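Local coordinates for DUF1805 domain-containing protein (Thermoplasma acidophilum, PDB 1QW2) that is of unknown function but adopts a beta/alpha fold with an antiparallel beta sandwich and assembles with further copies of itself, at residues Lys39-Cys44 against Asp57-Val62. Numbering follows the deposited sequence.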
loop_
_atom_site.group_PDB
_atom_site.type_symbol
_atom_site.label_atom_id
_atom_site.label_comp_id
_atom_site.label_asym_id
_atom_site.label_seq_id
_atom_site.Cartn_x
_atom_site.Cartn_y
_atom_site.Cartn_z
ATOM N N LYS A 39 16.816 -4.590 -10.061
ATOM C CA LYS A 39 17.131 -5.065 -11.407
ATOM C C LYS A 39 16.060 -5.931 -12.065
ATOM O O LYS A 39 15.957 -5.973 -13.292
ATOM C CB LYS A 39 18.449 -5.843 -11.382
ATOM C CG LYS A 39 19.628 -5.051 -10.845
ATOM C CD LYS A 39 20.889 -5.894 -10.835
ATOM C CE LYS A 39 22.050 -5.145 -10.202
ATOM N NZ LYS A 39 23.301 -5.953 -10.210
ATOM N N GLY A 40 15.273 -6.633 -11.258
ATOM C CA GLY A 40 14.246 -7.492 -11.819
ATOM C C GLY A 40 13.222 -7.909 -10.783
ATOM O O GLY A 40 13.239 -7.426 -9.652
ATOM N N TYR A 41 12.338 -8.825 -11.161
ATOM C CA TYR A 41 11.296 -9.271 -10.253
ATOM C C TYR A 41 10.904 -10.729 -10.452
ATOM O O TYR A 41 11.224 -11.348 -11.473
ATOM C CB TYR A 41 10.060 -8.381 -10.441
ATOM C CG TYR A 41 9.524 -8.408 -11.859
ATOM C CD1 TYR A 41 8.614 -9.383 -12.269
ATOM C CD2 TYR A 41 9.975 -7.490 -12.811
ATOM C CE1 TYR A 41 8.170 -9.446 -13.594
ATOM C CE2 TYR A 41 9.538 -7.546 -14.135
ATOM C CZ TYR A 41 8.637 -8.525 -14.519
ATOM O OH TYR A 41 8.203 -8.588 -15.820
ATOM N N ALA A 42 10.230 -11.271 -9.443
ATOM C CA ALA A 42 9.714 -12.635 -9.469
ATOM C C ALA A 42 8.227 -12.475 -9.196
ATOM O O ALA A 42 7.835 -11.696 -8.329
ATOM C CB ALA A 42 10.351 -13.477 -8.376
HETATM N N MSE A 43 7.393 -13.195 -9.933
HETATM C CA MSE A 43 5.959 -13.084 -9.724
HETATM C C MSE A 43 5.297 -14.450 -9.820
HETATM O O MSE A 43 5.849 -15.380 -10.414
HETATM C CB MSE A 43 5.345 -12.117 -10.747
HETATM C CG MSE A 43 3.877 -11.798 -10.514
HETATM SE SE MSE A 43 3.269 -10.342 -11.658
HETATM C CE MSE A 43 1.500 -10.970 -12.019
ATOM N N CYS A 44 4.120 -14.552 -9.212
ATOM C CA CYS A 44 3.329 -15.775 -9.201
ATOM C C CYS A 44 2.818 -16.113 -10.600
ATOM O O CYS A 44 3.141 -15.432 -11.574
ATOM C CB CYS A 44 2.140 -15.614 -8.251
ATOM S SG CYS A 44 0.968 -14.340 -8.782
ATOM N N ASP A 57 12.415 -7.347 -19.642
ATOM C CA ASP A 57 12.599 -7.441 -18.197
ATOM C C ASP A 57 13.455 -8.622 -17.769
ATOM O O ASP A 57 13.588 -9.606 -18.494
ATOM C CB ASP A 57 11.260 -7.642 -17.474
ATOM C CG ASP A 57 10.342 -6.453 -17.566
ATOM O OD1 ASP A 57 10.821 -5.333 -17.812
ATOM O OD2 ASP A 57 9.122 -6.653 -17.363
ATOM N N ILE A 58 14.031 -8.503 -16.577
ATOM C CA ILE A 58 14.759 -9.600 -15.965
ATOM C C ILE A 58 13.622 -10.085 -15.066
ATOM O O ILE A 58 13.288 -9.439 -14.065
ATOM C CB ILE A 58 15.940 -9.123 -15.092
ATOM C CG1 ILE A 58 17.099 -8.676 -15.982
ATOM C CG2 ILE A 58 16.380 -10.251 -14.158
ATOM C CD1 ILE A 58 18.312 -8.177 -15.208
ATOM N N ALA A 59 13.006 -11.201 -15.431
ATOM C CA ALA A 59 11.877 -11.702 -14.664
ATOM C C ALA A 59 11.816 -13.209 -14.542
ATOM O O ALA A 59 12.273 -13.937 -15.420
ATOM C CB ALA A 59 10.586 -11.202 -15.291
ATOM N N VAL A 60 11.248 -13.671 -13.435
ATOM C CA VAL A 60 11.060 -15.097 -13.219
ATOM C C VAL A 60 9.621 -15.320 -12.770
ATOM O O VAL A 60 9.026 -14.490 -12.072
ATOM C CB VAL A 60 12.036 -15.672 -12.164
ATOM C CG1 VAL A 60 13.456 -15.674 -12.718
ATOM C CG2 VAL A 60 11.962 -14.869 -10.893
ATOM N N ARG A 61 9.064 -16.444 -13.194
ATOM C CA ARG A 61 7.695 -16.799 -12.864
ATOM C C ARG A 61 7.715 -18.081 -12.041
ATOM O O ARG A 61 8.411 -19.033 -12.394
ATOM C CB ARG A 61 6.909 -17.004 -14.163
ATOM C CG ARG A 61 5.455 -17.414 -13.997
ATOM C CD ARG A 61 4.714 -17.312 -15.328
ATOM N NE ARG A 61 3.342 -17.796 -15.226
ATOM C CZ ARG A 61 2.966 -19.044 -15.486
ATOM N NH1 ARG A 61 3.863 -19.940 -15.881
ATOM N NH2 ARG A 61 1.700 -19.403 -15.325
ATOM N N VAL A 62 6.991 -18.082 -10.925
ATOM C CA VAL A 62 6.893 -19.263 -10.066
ATOM C C VAL A 62 5.407 -19.578 -9.954
ATOM O O VAL A 62 4.568 -18.712 -10.207
ATOM C CB VAL A 62 7.486 -19.015 -8.653
ATOM C CG1 VAL A 62 8.986 -18.798 -8.754
ATOM C CG2 VAL A 62 6.820 -17.819 -7.997
HETATM O O HOH W 1 13.913 -5.779 -15.391
#
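Tyr41 takes a hydrogen bond from Val60 N on its O and gives one from its N to Ile58 O at 3.1 Å, linking strands 41-43 and 59-61, which run parallel as neighbours in a mixed sheet and are joined through helix 49-54 in a beta-alpha-beta unit. The pair is a compact example of how parallel strands share their bonds: each of two residues on 39-44 reaches both ways to the residues flanking its partner. Two residues on from Tyr41, Met43 N donates to Val60 O at 3.0 Å and Met43 O accepts from Val62 N, the straightest of the four. Beyond Tyr41, towards the start of both segments, a water bridges the two backbones, donating to Lys39 O and accepting from Ile58 N.

The side chain of Tyr41 carries the main contact on one face. With CG between the backbone N and the carbonyl carbon (chi1 59°), the ring leans over 59-61, and the methyl of Ala59 sits under it as a CH-pi contact, CB lying 3.8 Å from the ring centroid. The phenol ends in a hydrogen bond from Tyr41 OH to Asp57 OD2, 2.6 Å long. OD2 lies in the plane of the ring, at its edge, whereas the hydroxyl meets the anti side of OD2 24° out of the carboxylate plane; the two planes are 77° apart. Ser52 of the crossover helix also bonds Tyr41 OH, and Tyr46 of a second subunit bonds the same Asp57 oxygen, tying the strand pair to the subunit interface. There Met43, a selenomethionine, packs on Met43 of the second subunit.

Ala42 and Val60 occupy the other face, both packed against Leu94 of helix 94-97. Their methyls are pressed closer than usual van der Waals contact, with Ala42 CB 3.3 Å from Val60 CG2.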